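YokD protein (Bacillus subtilis, PDB 2NYG) probably acts as an N-acetyltransferase of the aminoglycoside 3-N-acetyltransferase family, binds coenzyme A, forms a homodimer and may contribute to antibiotic resistance. Local coordinates at residues S37-I42 with G47-V52; Q16-D21 with I53-D58; M31-H36 with D58-E63; D179-F184 with R248-T253. All coordinates share one frame; numbering follows the deposited sequence.

Interaction 1. Residues S37-I42 with G47-V52; sequences SSLSSI and GGAVAV. With COA (coenzyme A), chain G.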
# COMPACT_ATOMS: atom_id res chain seq x y z
N SER A 37 5.69 -4.78 -12.68
CA SER A 37 6.12 -3.40 -12.84
C SER A 37 7.20 -2.85 -11.94
O SER A 37 7.66 -3.50 -11.01
CB SER A 37 4.88 -2.50 -12.72
OG SER A 37 4.07 -2.91 -11.62
N SER A 38 7.59 -1.62 -12.26
CA SER A 38 8.58 -0.84 -11.54
C SER A 38 8.09 0.59 -11.71
O SER A 38 8.30 1.20 -12.77
CB SER A 38 9.97 -0.97 -12.15
OG SER A 38 10.80 0.14 -11.80
N LEU A 39 7.42 1.12 -10.70
CA LEU A 39 6.91 2.47 -10.80
C LEU A 39 8.00 3.49 -11.13
O LEU A 39 7.77 4.38 -11.94
CB LEU A 39 6.17 2.87 -9.52
CG LEU A 39 5.74 4.34 -9.44
CD1 LEU A 39 5.00 4.73 -10.71
CD2 LEU A 39 4.86 4.57 -8.21
N SER A 40 9.18 3.37 -10.52
CA SER A 40 10.25 4.33 -10.77
C SER A 40 10.88 4.30 -12.17
O SER A 40 11.28 5.33 -12.70
CB SER A 40 11.35 4.18 -9.71
OG SER A 40 11.87 2.87 -9.67
N SER A 41 10.96 3.13 -12.77
CA SER A 41 11.55 2.98 -14.08
C SER A 41 10.80 3.74 -15.15
O SER A 41 11.25 3.84 -16.30
CB SER A 41 11.55 1.51 -14.47
OG SER A 41 10.23 1.03 -14.47
N ILE A 42 9.66 4.29 -14.79
CA ILE A 42 8.85 5.01 -15.75
C ILE A 42 9.20 6.49 -15.86
O ILE A 42 8.99 7.11 -16.91
CB ILE A 42 7.35 4.89 -15.41
CG1 ILE A 42 6.93 3.43 -15.42
CG2 ILE A 42 6.52 5.68 -16.41
CD1 ILE A 42 5.52 3.21 -14.93
N GLY A 47 0.48 11.53 -10.43
CA GLY A 47 -0.52 10.64 -9.88
C GLY A 47 0.14 9.35 -9.43
O GLY A 47 -0.46 8.53 -8.75
N GLY A 48 1.41 9.19 -9.81
CA GLY A 48 2.16 8.01 -9.43
C GLY A 48 1.47 6.73 -9.84
O GLY A 48 0.99 6.60 -10.96
N ALA A 49 1.39 5.80 -8.90
CA ALA A 49 0.78 4.50 -9.11
C ALA A 49 -0.68 4.48 -9.58
O ALA A 49 -1.01 3.71 -10.48
CB ALA A 49 0.92 3.69 -7.87
N VAL A 50 -1.55 5.29 -8.98
CA VAL A 50 -2.96 5.28 -9.39
C VAL A 50 -3.08 5.65 -10.87
O VAL A 50 -3.93 5.13 -11.58
CB VAL A 50 -3.88 6.24 -8.54
CG1 VAL A 50 -3.37 6.35 -7.13
CG2 VAL A 50 -4.00 7.59 -9.19
N ALA A 51 -2.22 6.54 -11.34
CA ALA A 51 -2.26 6.95 -12.73
C ALA A 51 -1.84 5.79 -13.64
O ALA A 51 -2.30 5.68 -14.78
CB ALA A 51 -1.35 8.14 -12.95
N VAL A 52 -0.95 4.93 -13.15
CA VAL A 52 -0.50 3.82 -13.96
C VAL A 52 -1.57 2.76 -13.97
O VAL A 52 -1.82 2.14 -15.00
CB VAL A 52 0.85 3.22 -13.43
CG1 VAL A 52 1.33 2.07 -14.33
CG2 VAL A 52 1.91 4.31 -13.40
N1A COA G . 6.89 8.35 -10.76
C2A COA G . 8.00 7.50 -10.81
N3A COA G . 8.49 6.96 -9.63
C4A COA G . 7.89 7.27 -8.43
C5A COA G . 6.77 8.11 -8.33
C6A COA G . 6.27 8.67 -9.53
N6A COA G . 5.22 9.48 -9.51
N7A COA G . 6.41 8.21 -7.02
C8A COA G . 7.28 7.45 -6.30
N9A COA G . 8.20 6.86 -7.18
C1B COA G . 9.35 5.96 -6.91
C2B COA G . 9.89 5.90 -5.45
O2B COA G . 10.61 7.08 -5.04
C3B COA G . 10.76 4.66 -5.48
O3B COA G . 12.05 5.15 -5.96
P3B COA G . 13.49 4.84 -5.26
O7A COA G . 13.31 3.92 -4.03
O8A COA G . 14.08 6.13 -4.73
O9A COA G . 14.41 4.24 -6.30
C4B COA G . 10.05 3.71 -6.49
O4B COA G . 9.21 4.58 -7.29
C5B COA G . 9.15 2.61 -5.83
O5B COA G . 8.58 1.84 -6.93
P1A COA G . 8.61 0.26 -6.89
O1A COA G . 8.00 -0.32 -8.12
O2A COA G . 7.89 -0.25 -5.63
O3A COA G . 10.12 -0.03 -6.74
P2A COA G . 11.23 0.04 -7.90
O4A COA G . 12.25 1.04 -7.50
O5A COA G . 10.65 0.40 -9.27
O6A COA G . 11.71 -1.51 -7.84
CBP COA G . 10.81 -3.82 -8.37
CCP COA G . 11.35 -2.45 -8.87
CDP COA G . 11.31 -4.13 -6.94
CEP COA G . 9.27 -3.73 -8.44
CAP COA G . 11.44 -4.95 -9.25
OAP COA G . 12.36 -4.31 -10.17
C9P COA G . 10.44 -5.80 -10.07
O9P COA G . 10.61 -5.76 -11.42
N8P COA G . 9.42 -6.55 -9.57
C7P COA G . 8.41 -7.17 -10.45
C6P COA G . 6.93 -7.06 -10.03
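Leu39 meets Ala49 and Val52 with its two methyl branches while its CG lies over the face of the coenzyme's adenine, 3.8 Å from COA C4A. A first torsion that puts CG anti to the backbone N (chi1 173°) places the isobutyl group between the adenine and helix 48-60. There CD2 reaches Ala49 N at 3.7 Å, and CD1 comes within 4.1 Å of Val52 CG2. Ile42 arrives separately, its CD1 meeting the same Val52 CG2 tip to tip. Gly48, at positive phi (55°), brings its CA to 3.4 Å from COA N6A, so the glycine backbone borders the amino group while the Leu39 side chain lies over the ring.

The polar half of the loop grips the pyrophosphate. Leu39 N donates to COA O1A (3.0 Å, N-H...O angle 150°), and the Ser38 hydroxyl donates to COA O5A. That same Ser38 OG accepts from Ser41 N, an ST motif that fixes the serine against the turn. Ser40 OG lies 2.8 Å from COA O5A and 2.9 Å from COA O4A, and its one proton could serve either. These residues form part of the CoA site, in which one loop bonds both phosphates of the pyrophosphate and packs against the base.

The loop joins strand 32-37 to helix 48-60. Leu39 also touches Gln114 and Ile115 of helix 114-119, and Ile42 packs on Ala245 of strand 245-251.

Interaction 2. Residues Q16-D21 with I53-D58; sequences QSITED and IQALID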
# COMPACT_ATOMS: atom_id res chain seq x y z
N GLN A 16 -2.69 9.57 -19.45
CA GLN A 16 -2.89 9.62 -20.89
C GLN A 16 -1.66 9.27 -21.71
O GLN A 16 -1.77 8.58 -22.73
CB GLN A 16 -3.35 11.02 -21.29
CG GLN A 16 -3.66 11.19 -22.77
CD GLN A 16 -3.76 12.66 -23.16
OE1 GLN A 16 -4.23 13.48 -22.37
NE2 GLN A 16 -3.33 12.98 -24.38
N SER A 17 -0.50 9.76 -21.30
CA SER A 17 0.72 9.48 -22.05
C SER A 17 1.13 8.04 -21.84
O SER A 17 1.75 7.44 -22.71
CB SER A 17 1.85 10.43 -21.64
OG SER A 17 2.49 9.97 -20.47
N ILE A 18 0.79 7.50 -20.67
CA ILE A 18 1.11 6.11 -20.38
C ILE A 18 0.09 5.26 -21.12
O ILE A 18 0.42 4.18 -21.61
CB ILE A 18 1.05 5.80 -18.85
CG1 ILE A 18 2.27 6.40 -18.15
CG2 ILE A 18 1.03 4.31 -18.59
CD1 ILE A 18 2.32 6.13 -16.65
N THR A 19 -1.14 5.75 -21.22
CA THR A 19 -2.17 5.02 -21.94
C THR A 19 -1.73 4.91 -23.38
O THR A 19 -1.85 3.86 -24.01
CB THR A 19 -3.53 5.75 -21.90
OG1 THR A 19 -4.08 5.66 -20.59
CG2 THR A 19 -4.50 5.11 -22.82
N GLU A 20 -1.21 6.01 -23.92
CA GLU A 20 -0.78 6.02 -25.29
C GLU A 20 0.34 5.01 -25.49
O GLU A 20 0.25 4.16 -26.36
CB GLU A 20 -0.32 7.44 -25.70
N ASP A 21 1.39 5.10 -24.68
CA ASP A 21 2.52 4.18 -24.79
C ASP A 21 2.10 2.74 -24.69
O ASP A 21 2.60 1.90 -25.40
CB ASP A 21 3.56 4.45 -23.71
CG ASP A 21 4.07 5.86 -23.72
OD1 ASP A 21 4.29 6.42 -24.82
OD2 ASP A 21 4.27 6.43 -22.63
N ILE A 53 -2.24 2.57 -12.84
CA ILE A 53 -3.29 1.58 -12.74
C ILE A 53 -4.47 1.92 -13.64
O ILE A 53 -5.06 1.06 -14.28
CB ILE A 53 -3.82 1.47 -11.31
CG1 ILE A 53 -2.70 1.00 -10.38
CG2 ILE A 53 -5.02 0.53 -11.27
CD1 ILE A 53 -3.09 1.05 -8.93
N GLN A 54 -4.82 3.20 -13.70
CA GLN A 54 -5.94 3.63 -14.51
C GLN A 54 -5.62 3.57 -15.99
O GLN A 54 -6.49 3.33 -16.82
CB GLN A 54 -6.33 5.04 -14.08
CG GLN A 54 -6.54 5.10 -12.60
CD GLN A 54 -6.96 6.46 -12.12
OE1 GLN A 54 -6.40 7.48 -12.52
NE2 GLN A 54 -7.95 6.49 -11.24
N ALA A 55 -4.35 3.77 -16.31
CA ALA A 55 -3.91 3.72 -17.69
C ALA A 55 -4.02 2.27 -18.14
O ALA A 55 -4.34 1.98 -19.29
CB ALA A 55 -2.47 4.21 -17.80
N LEU A 56 -3.75 1.35 -17.22
CA LEU A 56 -3.85 -0.06 -17.55
C LEU A 56 -5.29 -0.43 -17.77
O LEU A 56 -5.63 -1.17 -18.70
CB LEU A 56 -3.25 -0.91 -16.42
CG LEU A 56 -1.75 -1.17 -16.59
CD1 LEU A 56 -1.09 -1.46 -15.26
CD2 LEU A 56 -1.57 -2.31 -17.57
N ILE A 57 -6.15 0.11 -16.91
CA ILE A 57 -7.58 -0.15 -17.00
C ILE A 57 -8.19 0.49 -18.26
O ILE A 57 -9.02 -0.10 -18.94
CB ILE A 57 -8.29 0.34 -15.71
CG1 ILE A 57 -7.96 -0.62 -14.58
CG2 ILE A 57 -9.77 0.45 -15.92
CD1 ILE A 57 -8.61 -0.33 -13.28
N ASP A 58 -7.73 1.69 -18.57
CA ASP A 58 -8.21 2.41 -19.73
C ASP A 58 -7.93 1.65 -21.01
O ASP A 58 -8.74 1.62 -21.93
CB ASP A 58 -7.55 3.78 -19.82
CG ASP A 58 -8.24 4.80 -18.96
OD1 ASP A 58 -9.02 4.39 -18.07
OD2 ASP A 58 -8.00 6.01 -19.18
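Thr19 lays its hydroxyl over Ala55: OG1 is 3.5 Å from both Ala55 CA and Ala55 CB, so the oxygen rests against the alanine's backbone carbon as well as its methyl. OG1 stands beside the backbone N, anti to the carbonyl carbon (chi1 -72°), and from there it donates a hydrogen bond to Lys15 O, one turn back in its own helix. Ile18 closes on the same methyl from the neighbouring position, with CG2 3.6 Å from Ala55 CB. This is the beta-branch that lies anti to the Ile18 backbone N. Ala55 CB is therefore touched by a hydroxyl oxygen and by an apolar branch, from two successive residues of helix 15-25.

The contact is a helix-helix crossing. The short axes of 16-21 and 53-58 approach to 8.5 Å at a signed angle of -45°, and the CA atoms of Thr19 and Ala55 are 4.8 Å apart. So close an approach of backbones is consistent with the small alanine at the crossing. Toward the C-terminal end of the second segment the contact thins: Asp58 offers its CB to Thr19 OG1 at 4.0 Å, while the aspartate itself is exposed and touches Lys15. Ile18 continues inward onto Val52, and Gln54, to the side of the crossing, packs on Tyr105 of the second subunit.

Chemically, the crossing is held by van der Waals contact, and the one hydroxyl placed in it is satisfied within its own helix, which probably lets Thr19 OG1 face apolar carbon without a polar partner on the other helix.

Interaction 3. Residues M31-H36 with D58-E63; sequences MTVLVH and DVVTEE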
# COMPACT_ATOMS: atom_id res chain seq x y z
N MET A 31 -7.76 -7.68 -23.65
CA MET A 31 -6.59 -8.52 -23.45
C MET A 31 -6.45 -8.87 -21.96
O MET A 31 -6.71 -8.04 -21.10
CB MET A 31 -5.36 -7.73 -23.91
CG MET A 31 -4.21 -8.54 -24.40
SD MET A 31 -2.98 -7.42 -25.09
CE MET A 31 -2.88 -8.00 -26.81
N THR A 32 -6.08 -10.10 -21.65
CA THR A 32 -5.88 -10.47 -20.25
C THR A 32 -4.37 -10.43 -20.10
O THR A 32 -3.67 -11.09 -20.86
CB THR A 32 -6.36 -11.87 -19.93
OG1 THR A 32 -7.78 -11.92 -20.09
CG2 THR A 32 -6.02 -12.22 -18.49
N VAL A 33 -3.88 -9.65 -19.14
CA VAL A 33 -2.44 -9.53 -19.00
C VAL A 33 -1.88 -9.57 -17.58
O VAL A 33 -2.38 -8.89 -16.68
CB VAL A 33 -1.95 -8.23 -19.72
CG1 VAL A 33 -2.62 -7.02 -19.12
CG2 VAL A 33 -0.45 -8.12 -19.65
N LEU A 34 -0.84 -10.37 -17.40
CA LEU A 34 -0.16 -10.47 -16.12
C LEU A 34 0.94 -9.40 -16.16
O LEU A 34 1.78 -9.39 -17.08
CB LEU A 34 0.47 -11.86 -15.96
CG LEU A 34 1.13 -12.18 -14.62
CD1 LEU A 34 0.09 -12.12 -13.50
CD2 LEU A 34 1.76 -13.56 -14.70
N VAL A 35 0.93 -8.51 -15.17
CA VAL A 35 1.88 -7.40 -15.10
C VAL A 35 2.92 -7.46 -13.98
O VAL A 35 2.62 -7.79 -12.83
CB VAL A 35 1.13 -6.04 -14.94
CG1 VAL A 35 2.09 -4.88 -15.14
CG2 VAL A 35 0.00 -5.95 -15.93
N HIS A 36 4.15 -7.09 -14.33
CA HIS A 36 5.27 -7.04 -13.42
C HIS A 36 5.84 -5.65 -13.66
O HIS A 36 6.40 -5.36 -14.72
CB HIS A 36 6.26 -8.12 -13.79
CG HIS A 36 5.65 -9.48 -13.82
ND1 HIS A 36 5.31 -10.17 -12.68
CD2 HIS A 36 5.31 -10.28 -14.86
CE1 HIS A 36 4.77 -11.33 -13.01
NE2 HIS A 36 4.76 -11.42 -14.32
N ASP A 58 -7.73 1.69 -18.57
CA ASP A 58 -8.21 2.41 -19.73
C ASP A 58 -7.93 1.65 -21.01
O ASP A 58 -8.74 1.62 -21.93
CB ASP A 58 -7.55 3.78 -19.82
CG ASP A 58 -8.24 4.80 -18.96
OD1 ASP A 58 -9.02 4.39 -18.07
OD2 ASP A 58 -8.00 6.01 -19.18
N VAL A 59 -6.76 1.03 -21.05
CA VAL A 59 -6.37 0.30 -22.23
C VAL A 59 -7.08 -1.03 -22.31
O VAL A 59 -7.79 -1.30 -23.27
CB VAL A 59 -4.85 0.11 -22.26
CG1 VAL A 59 -4.44 -0.67 -23.50
CG2 VAL A 59 -4.16 1.46 -22.23
N VAL A 60 -6.91 -1.85 -21.27
CA VAL A 60 -7.49 -3.18 -21.26
C VAL A 60 -9.02 -3.22 -21.18
O VAL A 60 -9.63 -4.26 -21.42
CB VAL A 60 -6.87 -4.02 -20.12
CG1 VAL A 60 -7.87 -4.24 -18.99
CG2 VAL A 60 -6.38 -5.33 -20.67
N THR A 61 -9.62 -2.09 -20.84
CA THR A 61 -11.08 -1.97 -20.74
C THR A 61 -11.74 -2.97 -19.80
O THR A 61 -11.13 -3.93 -19.36
CB THR A 61 -11.75 -2.10 -22.14
OG1 THR A 61 -13.02 -1.46 -22.11
CG2 THR A 61 -12.01 -3.53 -22.48
N GLU A 62 -13.00 -2.72 -19.49
CA GLU A 62 -13.78 -3.57 -18.60
C GLU A 62 -14.03 -4.97 -19.20
O GLU A 62 -14.59 -5.85 -18.55
CB GLU A 62 -15.12 -2.88 -18.31
CG GLU A 62 -16.02 -3.62 -17.33
CD GLU A 62 -17.28 -2.82 -16.99
OE1 GLU A 62 -17.15 -1.71 -16.41
OE2 GLU A 62 -18.39 -3.31 -17.29
N GLU A 63 -13.59 -5.15 -20.45
CA GLU A 63 -13.72 -6.41 -21.17
C GLU A 63 -12.40 -7.17 -21.03
O GLU A 63 -12.33 -8.38 -21.26
CB GLU A 63 -13.99 -6.15 -22.65
CG GLU A 63 -15.22 -5.31 -22.94
CD GLU A 63 -16.50 -6.13 -23.04
OE1 GLU A 63 -16.76 -6.99 -22.17
OE2 GLU A 63 -17.26 -5.91 -24.01
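Val60 sets its CG2 against Met31 and Val33, bringing the last turn of helix 48-60 onto strand 32-37 within a beta-alpha-beta unit that strand 65-69 completes. The buried part is narrow and rests on one methyl. Val60 points toward the strand, and its CG2 lies 4.2 Å from Met31 CB. The CA atoms of Met31 and Val60 are 5.8 Å apart, so the helix end comes down near the start of the strand. Of the Met31 side chain, CB does the touching: with CG anti to the backbone N (chi1 -152°), the remainder of the chain runs away from the helix, to touch Tyr170 of strand 170-174.

The opposite character appears just beyond Val60. Thr61 leaves the helix with positive phi (56°), and the chain turns off through Glu62 and Glu63, both exposed and neither packed on the strand, before it enters strand 65-69. Asp58, two residues before Val60, is exposed too. On the sheet side, Val33 bonds through its backbone to Thr65 and Val67, while Thr32 and Leu34 bond to Tyr170, which places the strand between two parallel neighbours. Val60 also touches Ile66, so it bears on both strands of the unit. Its second strand-side contact is a looser one, Val60 CG2 to Val33 CG1 at 4.4 Å.

Interaction 4. Residues D179-F184 with R248-T253; sequences DSSTCF and RLFSLT. With COA (coenzyme A), chain G.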
# COMPACT_ATOMS: atom_id res chain seq x y z
N ASP A 179 13.64 -12.01 -14.92
CA ASP A 179 13.84 -12.58 -13.60
C ASP A 179 12.62 -12.42 -12.72
O ASP A 179 12.58 -12.98 -11.63
CB ASP A 179 15.04 -11.91 -12.92
CG ASP A 179 14.78 -10.46 -12.59
OD1 ASP A 179 14.38 -9.70 -13.50
OD2 ASP A 179 14.98 -10.07 -11.43
N SER A 180 11.64 -11.66 -13.20
CA SER A 180 10.39 -11.39 -12.48
C SER A 180 9.19 -12.06 -13.10
O SER A 180 8.10 -11.92 -12.57
CB SER A 180 10.07 -9.89 -12.46
OG SER A 180 11.12 -9.12 -11.91
N SER A 181 9.37 -12.76 -14.21
CA SER A 181 8.24 -13.42 -14.89
C SER A 181 7.67 -14.61 -14.17
O SER A 181 7.94 -15.74 -14.53
CB SER A 181 8.63 -13.88 -16.29
OG SER A 181 8.39 -12.87 -17.24
N THR A 182 6.86 -14.35 -13.16
CA THR A 182 6.25 -15.40 -12.38
C THR A 182 5.68 -16.57 -13.20
O THR A 182 5.67 -17.69 -12.72
CB THR A 182 5.14 -14.83 -11.49
OG1 THR A 182 5.71 -13.87 -10.60
CG2 THR A 182 4.50 -15.91 -10.67
N CYS A 183 5.23 -16.32 -14.42
CA CYS A 183 4.64 -17.39 -15.21
C CYS A 183 5.56 -18.60 -15.39
O CYS A 183 5.09 -19.74 -15.45
CB CYS A 183 4.19 -16.88 -16.58
SG CYS A 183 5.53 -16.32 -17.63
N PHE A 184 6.87 -18.36 -15.48
CA PHE A 184 7.82 -19.46 -15.64
C PHE A 184 7.73 -20.53 -14.55
O PHE A 184 7.92 -21.72 -14.84
CB PHE A 184 9.24 -18.91 -15.71
CG PHE A 184 9.54 -18.21 -17.00
CD1 PHE A 184 10.51 -17.21 -17.06
CD2 PHE A 184 8.84 -18.54 -18.16
CE1 PHE A 184 10.77 -16.56 -18.26
CE2 PHE A 184 9.10 -17.89 -19.36
CZ PHE A 184 10.06 -16.89 -19.41
N ARG A 248 8.29 -5.12 -22.46
CA ARG A 248 8.04 -6.13 -23.44
C ARG A 248 6.76 -6.84 -23.09
O ARG A 248 6.45 -7.05 -21.92
CB ARG A 248 9.21 -7.11 -23.60
CG ARG A 248 9.79 -7.70 -22.38
CD ARG A 248 11.06 -8.41 -22.82
NE ARG A 248 12.09 -8.40 -21.79
CZ ARG A 248 13.35 -8.04 -21.99
NH1 ARG A 248 13.75 -7.65 -23.20
NH2 ARG A 248 14.21 -8.07 -20.99
N LEU A 249 5.99 -7.14 -24.12
CA LEU A 249 4.72 -7.81 -23.97
C LEU A 249 4.80 -9.09 -24.79
O LEU A 249 5.19 -9.03 -25.96
CB LEU A 249 3.59 -6.92 -24.51
CG LEU A 249 2.22 -7.60 -24.57
CD1 LEU A 249 1.65 -7.75 -23.17
CD2 LEU A 249 1.28 -6.81 -25.43
N PHE A 250 4.46 -10.22 -24.18
CA PHE A 250 4.49 -11.50 -24.89
C PHE A 250 3.44 -12.48 -24.40
O PHE A 250 2.79 -12.27 -23.38
CB PHE A 250 5.88 -12.13 -24.78
CG PHE A 250 6.35 -12.35 -23.37
CD1 PHE A 250 5.92 -13.46 -22.65
CD2 PHE A 250 7.23 -11.45 -22.77
CE1 PHE A 250 6.38 -13.67 -21.35
CE2 PHE A 250 7.69 -11.66 -21.48
CZ PHE A 250 7.27 -12.77 -20.77
N SER A 251 3.29 -13.57 -25.14
CA SER A 251 2.33 -14.62 -24.83
C SER A 251 2.74 -15.40 -23.58
O SER A 251 3.89 -15.80 -23.45
CB SER A 251 2.23 -15.57 -26.02
OG SER A 251 1.36 -16.64 -25.72
N LEU A 252 1.81 -15.60 -22.65
CA LEU A 252 2.14 -16.30 -21.43
C LEU A 252 2.23 -17.79 -21.72
O LEU A 252 3.19 -18.45 -21.33
CB LEU A 252 1.10 -16.01 -20.35
CG LEU A 252 1.28 -16.64 -18.96
CD1 LEU A 252 0.56 -15.83 -17.92
CD2 LEU A 252 0.75 -18.06 -18.96
N THR A 253 1.23 -18.30 -22.43
CA THR A 253 1.19 -19.71 -22.82
C THR A 253 2.45 -20.08 -23.60
O THR A 253 3.01 -21.16 -23.43
CB THR A 253 -0.03 -19.97 -23.70
OG1 THR A 253 -1.21 -19.62 -22.97
CG2 THR A 253 -0.10 -21.42 -24.08
N1A COA G . 6.89 8.35 -10.76
C2A COA G . 8.00 7.50 -10.81
N3A COA G . 8.49 6.96 -9.63
C4A COA G . 7.89 7.27 -8.43
C5A COA G . 6.77 8.11 -8.33
C6A COA G . 6.27 8.67 -9.53
N6A COA G . 5.22 9.48 -9.51
N7A COA G . 6.41 8.21 -7.02
C8A COA G . 7.28 7.45 -6.30
N9A COA G . 8.20 6.86 -7.18
C1B COA G . 9.35 5.96 -6.91
C2B COA G . 9.89 5.90 -5.45
O2B COA G . 10.61 7.08 -5.04
C3B COA G . 10.76 4.66 -5.48
O3B COA G . 12.05 5.15 -5.96
P3B COA G . 13.49 4.84 -5.26
O7A COA G . 13.31 3.92 -4.03
O8A COA G . 14.08 6.13 -4.73
O9A COA G . 14.41 4.24 -6.30
C4B COA G . 10.05 3.71 -6.49
O4B COA G . 9.21 4.58 -7.29
C5B COA G . 9.15 2.61 -5.83
O5B COA G . 8.58 1.84 -6.93
P1A COA G . 8.61 0.26 -6.89
O1A COA G . 8.00 -0.32 -8.12
O2A COA G . 7.89 -0.25 -5.63
O3A COA G . 10.12 -0.03 -6.74
P2A COA G . 11.23 0.04 -7.90
O4A COA G . 12.25 1.04 -7.50
O5A COA G . 10.65 0.40 -9.27
O6A COA G . 11.71 -1.51 -7.84
CBP COA G . 10.81 -3.82 -8.37
CCP COA G . 11.35 -2.45 -8.87
CDP COA G . 11.31 -4.13 -6.94
CEP COA G . 9.27 -3.73 -8.44
CAP COA G . 11.44 -4.95 -9.25
OAP COA G . 12.36 -4.31 -10.17
C9P COA G . 10.44 -5.80 -10.07
O9P COA G . 10.61 -5.76 -11.42
N8P COA G . 9.42 -6.55 -9.57
C7P COA G . 8.41 -7.17 -10.45
C6P COA G . 6.93 -7.06 -10.03
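An alcohol meets an aromatic ring edge-on here: Ser181 OG lies in the plane of the Phe250 ring, 3.7 Å from its CZ. The contact joins the loop after strand 170-174 to strand 245-251, its antiparallel neighbour in the mixed sheet of this alpha/beta fold, at the point where that strand passes into helix 252-268. Ser181 is the centre of an inverse gamma turn (phi -70°, psi 79°), with a weak bond from Thr182 N to Ser180 O (2.8 Å), and its CB points toward the strand. Phe250 carries CG between its backbone N and carbonyl carbon (chi1 58°), which swings the ring to the loop side, where it also packs on Val171 and Ala255.

Ser251 follows as the N-cap of the helix, its OG bonded to Glu254 N. Leu252, in the first turn, then reaches back to Cys183. At the other end of the loop Ser180 OG makes a weak, 3.4 Å hydrogen bond to COA O9P, on the pantetheine arm. The apolar end of the contact closes on Cys183 CB, which lies 3.8 Å from Leu252 CG and 4.0 Å from Leu252 CD1.

Helix 48-60 ties the first three contacts together: its start serves interaction 1, its middle interaction 2 and its end interaction 3. Interactions 1 and 2 have centres about 10 Å apart and meet where Ile18 CD1 lies 3.7 Å from Val52 CG2. Interactions 2 and 3, also about 10 Å apart, share Asp58 and touch through Thr19 CG2 and Val59 CG2, again at 3.7 Å. Interaction 4 stands about 15 Å from interaction 3 between centres, yet His36 ND1 approaches Ser180 O to 3.3 Å. Coenzyme A spans interactions 1 and 4, whose nearest atoms are about 7 Å apart: its nucleotide end belongs to 37-42 and 47-52, its pantetheine arm passes Ser180.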